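Local coordinates for 457aa long hypothetical protein (Pyrococcus horikoshii, PDB 2CSU) that is of unknown function but joins a Rossmann-type CoA binding domain to a flavodoxin-like domain and a ligase-CoA domain, at residues D79-C84 with K111-I116; F99-E104 with G126-G131; D138-A141 with T145-K148; D189-M194 with M220-R225. All blocks are in the same frame, centred on the assembly; numbering follows the deposited sequence.

Overall arrangement
All four contacts lie in the first two of the protein's folded units. Contacts 1 and 2 both belong to the Rossmann-type CoA binding domain and touch directly: Leu113 CD1 of contact 1 meets the Phe99 ring at CE1, 3.7 Å away. Contact 1 is a buried helix pair held mainly by aliphatic side chains, whereas contact 2, partly buried, joins two loops and adds a stacked carboxylate and amide. Contact 3, also partly buried, sets an asparagine of a hairpin strand against a valine in the following loop. Contact 4 repeats the apolar helix pairing of contact 1 in the flavodoxin-like domain, with centres about 25 Å apart; its Glu192 bridges to Lys218 and to Arg123 of the Rossmann-type sheet.

Contact 1: residues D79-C84 with K111-I116; sequences DTLIQC and KELVEI
Leu81 and Ile116 supply most of the interface, with Ile82 next. The CD2 methyl of Leu81 does the reaching: CG lies anti to the backbone N (chi1 -180°), which sends the isobutyl group across to the neighbouring helix, where CD2 rests 3.8 Å from Ile116 CG2. The same methyl comes close to the backbone, 3.2 Å from Leu113 O, a tight approach, and lies 4.0 Å from the Leu113 CD2 methyl. Helices 74-87 and 104-120 sit side by side, their segment axes 10.2 Å apart and only 11° from parallel. They are successive connections of the parallel Rossmann-type sheet, one leading from strand 67-70 to 91-94 and the other from 91-94 to 123-125, which accounts for their common direction. Ile82 approaches from the more open side. Its side chain crosses that of Ile116 at about a right angle, and CG1 lies 3.7 Å from Ile116 CD1; CD1 of Ile116 thus meets Ile82, while its CG2 touches both Leu81 and Ile82. Beyond the pair, Leu81 also touches Met122 and Leu113 touches Phe99. On the outer face of helix 104-120, Lys111 forms salt bridges to Glu112 and, at longer range, to Glu115.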
loop_
_atom_site.group_PDB
_atom_site.type_symbol
_atom_site.label_atom_id
_atom_site.label_comp_id
_atom_site.label_asym_id
_atom_site.label_seq_id
_atom_site.Cartn_x
_atom_site.Cartn_y
_atom_site.Cartn_z
ATOM N N ASP A 79 -39.282 13.361 -15.911
ATOM C CA ASP A 79 -40.004 14.574 -15.568
ATOM C C ASP A 79 -39.166 15.542 -14.729
ATOM O O ASP A 79 -39.329 16.755 -14.829
ATOM C CB ASP A 79 -41.294 14.233 -14.826
ATOM C CG ASP A 79 -42.128 15.462 -14.536
ATOM O OD1 ASP A 79 -42.434 16.206 -15.502
ATOM O OD2 ASP A 79 -42.471 15.683 -13.352
ATOM N N THR A 80 -38.282 15.013 -13.887
ATOM C CA THR A 80 -37.434 15.876 -13.080
ATOM C C THR A 80 -36.444 16.567 -14.008
ATOM O O THR A 80 -36.151 17.752 -13.855
ATOM C CB THR A 80 -36.667 15.074 -11.997
ATOM O OG1 THR A 80 -35.956 13.987 -12.607
ATOM C CG2 THR A 80 -37.637 14.521 -10.964
ATOM N N LEU A 81 -35.938 15.828 -14.987
ATOM C CA LEU A 81 -34.999 16.405 -15.939
ATOM C C LEU A 81 -35.661 17.540 -16.709
ATOM O O LEU A 81 -35.062 18.594 -16.892
ATOM C CB LEU A 81 -34.516 15.342 -16.923
ATOM C CG LEU A 81 -33.517 15.833 -17.971
ATOM C CD1 LEU A 81 -32.194 16.165 -17.296
ATOM C CD2 LEU A 81 -33.295 14.748 -19.017
ATOM N N ILE A 82 -36.896 17.324 -17.160
ATOM C CA ILE A 82 -37.635 18.346 -17.900
ATOM C C ILE A 82 -37.853 19.572 -17.010
ATOM O O ILE A 82 -37.714 20.712 -17.462
ATOM C CB ILE A 82 -39.001 17.795 -18.407
ATOM C CG1 ILE A 82 -38.743 16.684 -19.438
ATOM C CG2 ILE A 82 -39.853 18.926 -19.041
ATOM C CD1 ILE A 82 -39.993 16.058 -20.038
ATOM N N GLN A 83 -38.196 19.348 -15.742
ATOM C CA GLN A 83 -38.380 20.476 -14.840
ATOM C C GLN A 83 -37.068 21.280 -14.790
ATOM O O GLN A 83 -37.076 22.500 -14.933
ATOM C CB GLN A 83 -38.773 19.982 -13.445
ATOM C CG GLN A 83 -40.280 19.660 -13.295
ATOM C CD GLN A 83 -40.628 19.088 -11.928
ATOM O OE1 GLN A 83 -40.253 19.647 -10.895
ATOM N NE2 GLN A 83 -41.349 17.975 -11.915
ATOM N N CYS A 84 -35.936 20.599 -14.612
ATOM C CA CYS A 84 -34.664 21.304 -14.576
ATOM C C CYS A 84 -34.538 22.120 -15.860
ATOM O O CYS A 84 -34.077 23.266 -15.847
ATOM C CB CYS A 84 -33.502 20.320 -14.465
ATOM S SG CYS A 84 -33.374 19.485 -12.870
ATOM N N LYS A 111 -31.058 7.510 -23.955
ATOM C CA LYS A 111 -30.909 8.403 -25.100
ATOM C C LYS A 111 -31.924 9.534 -25.056
ATOM O O LYS A 111 -31.612 10.668 -25.407
ATOM C CB LYS A 111 -31.093 7.645 -26.419
ATOM C CG LYS A 111 -31.343 8.588 -27.591
ATOM C CD LYS A 111 -32.584 8.205 -28.385
ATOM C CE LYS A 111 -33.360 9.457 -28.827
ATOM N NZ LYS A 111 -34.657 9.608 -28.101
ATOM N N GLU A 112 -33.146 9.209 -24.650
ATOM C CA GLU A 112 -34.205 10.196 -24.560
ATOM C C GLU A 112 -33.824 11.247 -23.524
ATOM O O GLU A 112 -34.106 12.429 -23.717
ATOM C CB GLU A 112 -35.536 9.512 -24.201
ATOM C CG GLU A 112 -36.742 10.439 -24.003
ATOM C CD GLU A 112 -36.970 11.402 -25.163
ATOM O OE1 GLU A 112 -36.686 11.035 -26.320
ATOM O OE2 GLU A 112 -37.452 12.530 -24.919
ATOM N N LEU A 113 -33.172 10.822 -22.441
ATOM C CA LEU A 113 -32.737 11.760 -21.399
ATOM C C LEU A 113 -31.747 12.749 -22.002
ATOM O O LEU A 113 -31.822 13.943 -21.750
ATOM C CB LEU A 113 -32.051 11.040 -20.232
ATOM C CG LEU A 113 -32.818 10.121 -19.277
ATOM C CD1 LEU A 113 -31.886 9.710 -18.140
ATOM C CD2 LEU A 113 -34.041 10.833 -18.708
ATOM N N VAL A 114 -30.822 12.239 -22.807
ATOM C CA VAL A 114 -29.813 13.079 -23.445
ATOM C C VAL A 114 -30.476 14.010 -24.455
ATOM O O VAL A 114 -30.148 15.198 -24.536
ATOM C CB VAL A 114 -28.747 12.202 -24.123
ATOM C CG1 VAL A 114 -27.753 13.062 -24.893
ATOM C CG2 VAL A 114 -28.024 11.384 -23.058
ATOM N N GLU A 115 -31.427 13.467 -25.206
ATOM C CA GLU A 115 -32.163 14.248 -26.189
ATOM C C GLU A 115 -32.868 15.419 -25.489
ATOM O O GLU A 115 -32.877 16.547 -25.987
ATOM C CB GLU A 115 -33.195 13.359 -26.901
ATOM C CG GLU A 115 -34.046 14.109 -27.929
ATOM C CD GLU A 115 -34.764 13.179 -28.894
ATOM O OE1 GLU A 115 -35.925 12.793 -28.624
ATOM O OE2 GLU A 115 -34.152 12.827 -29.925
ATOM N N ILE A 116 -33.464 15.149 -24.333
ATOM C CA ILE A 116 -34.145 16.206 -23.601
ATOM C C ILE A 116 -33.136 17.255 -23.160
ATOM O O ILE A 116 -33.393 18.451 -23.256
ATOM C CB ILE A 116 -34.878 15.662 -22.358
ATOM C CG1 ILE A 116 -36.088 14.827 -22.788
ATOM C CG2 ILE A 116 -35.322 16.814 -21.467
ATOM C CD1 ILE A 116 -36.911 14.273 -21.617
#

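Contact 2: residues F99-E104 with G126-G131; sequences FGETGE and GPNCVG
Two loops at the C-terminal edge of the Rossmann-type sheet, following strands 91-94 and 123-125, meet where Phe99 packs on Pro127 and Glu101 on Asn128. Pro127 is preceded by a cis peptide bond, and its ring presents CG to Phe99 CD2 at 3.3 Å, a close fit. The two side chains cross at about a right angle, and Pro127 CB lies 3.8 Å from Phe99 CD2 as well. A type I beta turn from Phe99 to Thr102 shapes the first loop: Phe99 O accepts from both Thr102 N and Thr102 OG1, the hydroxyl bond being 2.9 Å long and in the carbonyl plane. This turn brings Glu101 round to the second loop. Its CG sits between the backbone N and the carbonyl carbon (chi1 73°) and the chain bends again at chi2, laying the carboxylate flat over the Asn128 amide with the planes 11° apart. Across the stack, Glu101 OE2 is 3.6 Å from Asn128 ND2. The carboxylate's main hydrogen bonds come from Gly98 N (to OE2) and Asn184 ND2 (to OE1), with weak ones from Phe99 N, and together they pin its rotation. The Phe99 ring also packs on Val77 of helix 74-87, while Thr102 packs on Met338 of the second subunit.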
loop_
_atom_site.group_PDB
_atom_site.type_symbol
_atom_site.label_atom_id
_atom_site.label_comp_id
_atom_site.label_asym_id
_atom_site.label_seq_id
_atom_site.Cartn_x
_atom_site.Cartn_y
_atom_site.Cartn_z
ATOM N N PHE A 99 -30.821 2.564 -16.020
ATOM C CA PHE A 99 -30.830 2.987 -17.415
ATOM C C PHE A 99 -29.999 2.061 -18.329
ATOM O O PHE A 99 -30.208 0.856 -18.396
ATOM C CB PHE A 99 -30.340 4.438 -17.484
ATOM C CG PHE A 99 -31.339 5.338 -16.805
ATOM C CD1 PHE A 99 -32.485 5.738 -17.485
ATOM C CD2 PHE A 99 -31.125 5.757 -15.499
ATOM C CE1 PHE A 99 -33.417 6.550 -16.853
ATOM C CE2 PHE A 99 -32.065 6.571 -14.874
ATOM C CZ PHE A 99 -33.214 6.970 -15.545
ATOM N N GLY A 100 -29.054 2.667 -19.074
ATOM C CA GLY A 100 -28.387 1.926 -20.152
ATOM C C GLY A 100 -27.543 0.748 -19.653
ATOM O O GLY A 100 -26.999 -0.030 -20.426
ATOM N N GLU A 101 -27.422 0.518 -18.354
ATOM C CA GLU A 101 -26.647 -0.622 -17.879
ATOM C C GLU A 101 -27.521 -1.865 -17.742
ATOM O O GLU A 101 -27.013 -2.977 -17.596
ATOM C CB GLU A 101 -26.022 -0.321 -16.518
ATOM C CG GLU A 101 -27.035 -0.307 -15.380
ATOM C CD GLU A 101 -27.722 1.029 -15.192
ATOM O OE1 GLU A 101 -27.727 1.855 -16.138
ATOM O OE2 GLU A 101 -28.274 1.254 -14.091
ATOM N N THR A 102 -28.835 -1.670 -17.791
ATOM C CA THR A 102 -29.764 -2.779 -17.642
ATOM C C THR A 102 -30.230 -3.413 -18.951
ATOM O O THR A 102 -30.908 -4.437 -18.929
ATOM C CB THR A 102 -31.004 -2.345 -16.859
ATOM O OG1 THR A 102 -31.763 -1.424 -17.656
ATOM C CG2 THR A 102 -30.598 -1.677 -15.544
ATOM N N GLY A 103 -29.878 -2.815 -20.084
ATOM C CA GLY A 103 -30.300 -3.385 -21.354
ATOM C C GLY A 103 -30.688 -2.397 -22.441
ATOM O O GLY A 103 -30.534 -1.185 -22.286
ATOM N N GLU A 104 -31.217 -2.928 -23.541
ATOM C CA GLU A 104 -31.621 -2.114 -24.682
ATOM C C GLU A 104 -32.717 -1.112 -24.346
ATOM O O GLU A 104 -32.711 0.011 -24.843
ATOM C CB GLU A 104 -32.074 -3.016 -25.837
ATOM C CG GLU A 104 -33.102 -4.085 -25.461
ATOM C CD GLU A 104 -33.903 -4.586 -26.665
ATOM O OE1 GLU A 104 -33.532 -5.640 -27.227
ATOM O OE2 GLU A 104 -34.899 -3.934 -27.052
ATOM N N GLY A 126 -23.600 11.042 -16.065
ATOM C CA GLY A 126 -24.300 9.822 -15.681
ATOM C C GLY A 126 -25.152 9.310 -16.846
ATOM O O GLY A 126 -24.819 9.476 -18.012
ATOM N N PRO A 127 -26.264 8.632 -16.506
ATOM C CA PRO A 127 -26.669 8.391 -15.126
ATOM C C PRO A 127 -25.877 7.244 -14.490
ATOM O O PRO A 127 -24.783 6.890 -14.912
ATOM C CB PRO A 127 -28.154 8.055 -15.130
ATOM C CG PRO A 127 -28.502 7.539 -16.518
ATOM C CD PRO A 127 -27.290 8.106 -17.399
ATOM N N ASN A 128 -26.457 6.682 -13.412
ATOM C CA ASN A 128 -25.759 5.637 -12.673
ATOM C C ASN A 128 -24.326 6.053 -12.332
ATOM O O ASN A 128 -23.353 5.410 -12.700
ATOM C CB ASN A 128 -25.746 4.364 -13.519
ATOM C CG ASN A 128 -25.435 3.182 -12.634
ATOM O OD1 ASN A 128 -25.661 3.197 -11.428
ATOM N ND2 ASN A 128 -24.902 2.124 -13.268
ATOM N N CYS A 129 -24.220 7.202 -11.640
ATOM C CA CYS A 129 -22.908 7.690 -11.233
ATOM C C CYS A 129 -22.873 7.951 -9.726
ATOM O O CYS A 129 -23.893 8.003 -9.052
ATOM C CB CYS A 129 -22.634 8.992 -11.981
ATOM S SG CYS A 129 -23.770 10.307 -11.485
ATOM N N VAL A 130 -21.644 8.072 -9.190
ATOM C CA VAL A 130 -21.521 8.386 -7.770
ATOM C C VAL A 130 -21.521 9.896 -7.525
ATOM O O VAL A 130 -21.688 10.376 -6.412
ATOM C CB VAL A 130 -20.223 7.769 -7.248
ATOM C CG1 VAL A 130 -19.958 8.257 -5.826
ATOM C CG2 VAL A 130 -20.334 6.256 -7.241
ATOM N N GLY A 131 -21.285 10.652 -8.614
ATOM C CA GLY A 131 -21.310 12.105 -8.499
ATOM C C GLY A 131 -19.951 12.726 -8.830
ATOM O O GLY A 131 -19.077 12.100 -9.415
#

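Contact 3: residues D138-A141 with T145-K148; sequences DLNA and TVAK
A beta hairpin made by strands 131-134 and 139-142, with a G1 beta bulge where Asp138 and Leu139 both face Asn134, runs on into the chain that carries Val146, and Asn140 of the hairpin meets that valine. The contact is thus local, bridging the end of the hairpin to the approach of strand 148-149. Asn140 has CG anti to its own N (chi1 -178°), a setting that extends the amide toward the later segment, where it crosses the valine at a slant. Its CB is 3.8 Å from Val146 CG2, and its ND2 is 3.6 Å from Val146 CB, so the valine is touched by both the aliphatic and the polar part of one side chain. The amide is held by residues between the two segments: OD1 is hydrogen-bonded to Thr142 OG1 and ND2 donates to Ile144 O. Both polar ends of this buried side chain are therefore satisfied within the connecting residues. Met133 on the partner strand touches both Asn140 and Val146, and Asn30 of helix 23-31 also adjoins Asn140. At the backbone of the later segment, Asn140 ND2 and Val146 N stand 3.4 Å apart as two donors without a bond between them.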
loop_
_atom_site.group_PDB
_atom_site.type_symbol
_atom_site.label_atom_id
_atom_site.label_comp_id
_atom_site.label_asym_id
_atom_site.label_seq_id
_atom_site.Cartn_x
_atom_site.Cartn_y
_atom_site.Cartn_z
ATOM N N ASP A 138 -14.832 22.860 -1.290
ATOM C CA ASP A 138 -15.653 22.004 -0.444
ATOM C C ASP A 138 -16.968 21.567 -1.101
ATOM O O ASP A 138 -18.026 21.547 -0.453
ATOM C CB ASP A 138 -15.950 22.712 0.893
ATOM C CG ASP A 138 -14.689 22.980 1.718
ATOM O OD1 ASP A 138 -14.770 23.744 2.704
ATOM O OD2 ASP A 138 -13.619 22.426 1.395
ATOM N N LEU A 139 -16.900 21.217 -2.382
ATOM C CA LEU A 139 -18.073 20.768 -3.124
ATOM C C LEU A 139 -18.029 19.245 -3.258
ATOM O O LEU A 139 -17.161 18.704 -3.936
ATOM C CB LEU A 139 -18.095 21.396 -4.518
ATOM C CG LEU A 139 -19.136 20.831 -5.506
ATOM C CD1 LEU A 139 -20.499 21.469 -5.258
ATOM C CD2 LEU A 139 -18.684 21.120 -6.941
ATOM N N ASN A 140 -18.961 18.563 -2.601
ATOM C CA ASN A 140 -19.027 17.113 -2.656
ATOM C C ASN A 140 -20.445 16.668 -3.002
ATOM O O ASN A 140 -21.222 16.283 -2.128
ATOM C CB ASN A 140 -18.570 16.520 -1.314
ATOM C CG ASN A 140 -18.567 15.001 -1.308
ATOM O OD1 ASN A 140 -18.383 14.368 -2.343
ATOM N ND2 ASN A 140 -18.766 14.404 -0.125
ATOM N N ALA A 141 -20.771 16.750 -4.291
ATOM C CA ALA A 141 -22.069 16.348 -4.819
ATOM C C ALA A 141 -22.022 14.831 -5.056
ATOM O O ALA A 141 -22.087 14.349 -6.201
ATOM C CB ALA A 141 -22.341 17.083 -6.122
ATOM N N THR A 145 -18.007 9.986 1.356
ATOM C CA THR A 145 -17.187 11.012 1.997
ATOM C C THR A 145 -16.271 11.725 0.987
ATOM O O THR A 145 -15.807 11.121 0.018
ATOM C CB THR A 145 -16.342 10.395 3.153
ATOM O OG1 THR A 145 -15.742 11.445 3.915
ATOM C CG2 THR A 145 -15.247 9.512 2.606
ATOM N N VAL A 146 -16.019 13.013 1.214
ATOM C CA VAL A 146 -15.182 13.808 0.319
ATOM C C VAL A 146 -13.697 13.423 0.409
ATOM O O VAL A 146 -13.180 13.103 1.477
ATOM C CB VAL A 146 -15.342 15.341 0.623
ATOM C CG1 VAL A 146 -14.584 15.712 1.892
ATOM C CG2 VAL A 146 -14.861 16.171 -0.557
ATOM N N ALA A 147 -13.011 13.438 -0.720
ATOM C CA ALA A 147 -11.603 13.095 -0.717
ATOM C C ALA A 147 -10.839 14.272 -0.113
ATOM O O ALA A 147 -11.388 15.374 0.021
ATOM C CB ALA A 147 -11.123 12.833 -2.157
ATOM N N LYS A 148 -9.587 14.047 0.268
ATOM C CA LYS A 148 -8.790 15.139 0.806
ATOM C C LYS A 148 -8.473 16.104 -0.326
ATOM O O LYS A 148 -8.573 15.752 -1.500
ATOM C CB LYS A 148 -7.490 14.629 1.419
ATOM C CG LYS A 148 -7.671 13.992 2.789
ATOM C CD LYS A 148 -6.338 13.756 3.463
ATOM C CE LYS A 148 -6.505 13.464 4.946
ATOM N NZ LYS A 148 -5.173 13.235 5.584
#

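Contact 4: residues D189-M194 with M220-R225; sequences DFAELM and MEVAKR
With CG1 roughly anti to the backbone N (chi1 155°), Val222 turns one methyl into the angle between Ala191 and Met194. Met194, a selenomethionine, answers with a bend at its last torsion (chi3 -50°) that folds the terminal methyl back toward the valine. As a result Val222 CG1 is touched at two points of one side chain, 3.8 Å from Met194 CB and 3.9 Å from Met194 CE. The same methyl lies 3.6 Å from Ala191 O, against the backbone of the facing helix. The other branch, CG2, comes 4.2 Å from Ala191 CB; consistent with alanine's small side chain, the CA atoms of Ala191 and Val222 are 6.1 Å apart.

The helices involved, 190-197 and 216-229, flank strand 205-210 in sequence, so the contact joins successive helices of the flavodoxin-like alpha/beta domain. Asp189 caps the first of them: Glu192 N donates to its OD1 at 2.9 Å, with an N-H...acceptor angle of 179°. The capped turn also carries Glu192, whose carboxylate makes salt bridges to Lys218 of the second helix and to Arg123, on a strand of the Rossmann-type sheet.

These bridges link helix 190-197 to helix 216-229 and to strand 123-125, but both basic partners lie outside the two segments. Between the segments themselves the cohesion is apolar, one valine against an alanine and a bent selenomethionine, which implies that it rests on dispersion and close fit between buried groups.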
loop_
_atom_site.group_PDB
_atom_site.type_symbol
_atom_site.label_atom_id
_atom_site.label_comp_id
_atom_site.label_asym_id
_atom_site.label_seq_id
_atom_site.Cartn_x
_atom_site.Cartn_y
_atom_site.Cartn_z
ATOM N N ASP A 189 -18.379 13.245 -21.511
ATOM C CA ASP A 189 -17.453 12.112 -21.470
ATOM C C ASP A 189 -16.030 12.537 -21.104
ATOM O O ASP A 189 -15.767 13.674 -20.735
ATOM C CB ASP A 189 -17.466 11.417 -22.833
ATOM C CG ASP A 189 -17.124 12.418 -23.930
ATOM O OD1 ASP A 189 -16.451 13.401 -23.623
ATOM O OD2 ASP A 189 -17.523 12.202 -25.070
ATOM N N PHE A 190 -15.129 11.561 -21.206
ATOM C CA PHE A 190 -13.719 11.783 -20.909
ATOM C C PHE A 190 -13.181 12.974 -21.700
ATOM O O PHE A 190 -12.580 13.898 -21.130
ATOM C CB PHE A 190 -12.875 10.557 -21.285
ATOM C CG PHE A 190 -13.071 9.373 -20.388
ATOM C CD1 PHE A 190 -12.794 9.463 -19.028
ATOM C CD2 PHE A 190 -13.507 8.158 -20.909
ATOM C CE1 PHE A 190 -12.948 8.355 -18.194
ATOM C CE2 PHE A 190 -13.665 7.049 -20.093
ATOM C CZ PHE A 190 -13.387 7.145 -18.729
ATOM N N ALA A 191 -13.398 12.944 -23.014
ATOM C CA ALA A 191 -12.906 13.995 -23.905
ATOM C C ALA A 191 -13.329 15.400 -23.494
ATOM O O ALA A 191 -12.503 16.304 -23.395
ATOM C CB ALA A 191 -13.368 13.727 -25.322
ATOM N N GLU A 192 -14.626 15.587 -23.282
ATOM C CA GLU A 192 -15.127 16.888 -22.900
ATOM C C GLU A 192 -14.550 17.290 -21.552
ATOM O O GLU A 192 -14.261 18.461 -21.326
ATOM C CB GLU A 192 -16.653 16.876 -22.855
ATOM C CG GLU A 192 -17.304 17.087 -24.230
ATOM C CD GLU A 192 -18.590 16.292 -24.404
ATOM O OE1 GLU A 192 -19.479 16.390 -23.530
ATOM O OE2 GLU A 192 -18.715 15.565 -25.417
ATOM N N LEU A 193 -14.378 16.318 -20.665
ATOM C CA LEU A 193 -13.827 16.610 -19.356
ATOM C C LEU A 193 -12.348 16.982 -19.461
ATOM O O LEU A 193 -11.900 17.913 -18.801
ATOM C CB LEU A 193 -14.024 15.428 -18.425
ATOM C CG LEU A 193 -15.447 15.289 -17.882
ATOM C CD1 LEU A 193 -15.520 14.034 -17.027
ATOM C CD2 LEU A 193 -15.834 16.526 -17.056
HETATM N N MSE A 194 -11.605 16.270 -20.306
HETATM C CA MSE A 194 -10.193 16.558 -20.495
HETATM C C MSE A 194 -10.031 17.929 -21.133
HETATM O O MSE A 194 -9.054 18.625 -20.859
HETATM C CB MSE A 194 -9.515 15.499 -21.379
HETATM C CG MSE A 194 -9.164 14.208 -20.651
HETATM SE SE MSE A 194 -8.542 12.853 -21.729
HETATM C CE MSE A 194 -9.684 12.885 -22.818
HETATM N N MSE A 220 -8.537 10.456 -28.403
HETATM C CA MSE A 220 -7.119 10.525 -28.726
HETATM C C MSE A 220 -6.645 11.905 -29.182
HETATM O O MSE A 220 -5.581 12.366 -28.765
HETATM C CB MSE A 220 -6.763 9.469 -29.778
HETATM C CG MSE A 220 -6.636 8.052 -29.213
HETATM SE SE MSE A 220 -6.304 8.010 -27.424
HETATM C CE MSE A 220 -6.793 6.385 -27.034
ATOM N N GLU A 221 -7.430 12.575 -30.018
ATOM C CA GLU A 221 -7.030 13.888 -30.499
ATOM C C GLU A 221 -7.100 14.937 -29.393
ATOM O O GLU A 221 -6.309 15.872 -29.373
ATOM C CB GLU A 221 -7.886 14.312 -31.695
ATOM C CG GLU A 221 -7.369 15.570 -32.392
ATOM C CD GLU A 221 -5.900 15.459 -32.821
ATOM O OE1 GLU A 221 -5.567 14.564 -33.636
ATOM O OE2 GLU A 221 -5.077 16.277 -32.340
ATOM N N VAL A 222 -8.048 14.785 -28.474
ATOM C CA VAL A 222 -8.156 15.716 -27.353
ATOM C C VAL A 222 -6.965 15.444 -26.424
ATOM O O VAL A 222 -6.299 16.360 -25.961
ATOM C CB VAL A 222 -9.488 15.517 -26.577
ATOM C CG1 VAL A 222 -9.343 16.004 -25.149
ATOM C CG2 VAL A 222 -10.618 16.289 -27.273
ATOM N N ALA A 223 -6.698 14.170 -26.171
ATOM C CA ALA A 223 -5.589 13.779 -25.307
ATOM C C ALA A 223 -4.254 14.270 -25.854
ATOM O O ALA A 223 -3.411 14.758 -25.098
ATOM C CB ALA A 223 -5.554 12.256 -25.151
ATOM N N LYS A 224 -4.066 14.143 -27.167
ATOM C CA LYS A 224 -2.854 14.584 -27.836
ATOM C C LYS A 224 -2.570 16.046 -27.523
ATOM O O LYS A 224 -1.440 16.448 -27.281
ATOM C CB LYS A 224 -3.046 14.402 -29.342
ATOM C CG LYS A 224 -1.774 13.899 -30.032
ATOM C CD LYS A 224 -1.821 14.093 -31.548
ATOM C CE LYS A 224 -1.577 12.786 -32.313
ATOM N NZ LYS A 224 -2.076 12.920 -33.680
ATOM N N ARG A 225 -3.622 16.855 -27.575
ATOM C CA ARG A 225 -3.453 18.281 -27.305
ATOM C C ARG A 225 -3.232 18.557 -25.811
ATOM O O ARG A 225 -2.277 19.210 -25.402
ATOM C CB ARG A 225 -4.716 19.001 -27.786
ATOM C CG ARG A 225 -4.640 19.403 -29.258
ATOM C CD ARG A 225 -5.776 20.352 -29.655
ATOM N NE ARG A 225 -7.052 19.635 -29.734
ATOM C CZ ARG A 225 -7.897 19.810 -28.707
ATOM N NH1 ARG A 225 -7.563 20.605 -27.701
ATOM N NH2 ARG A 225 -9.087 19.199 -28.714
#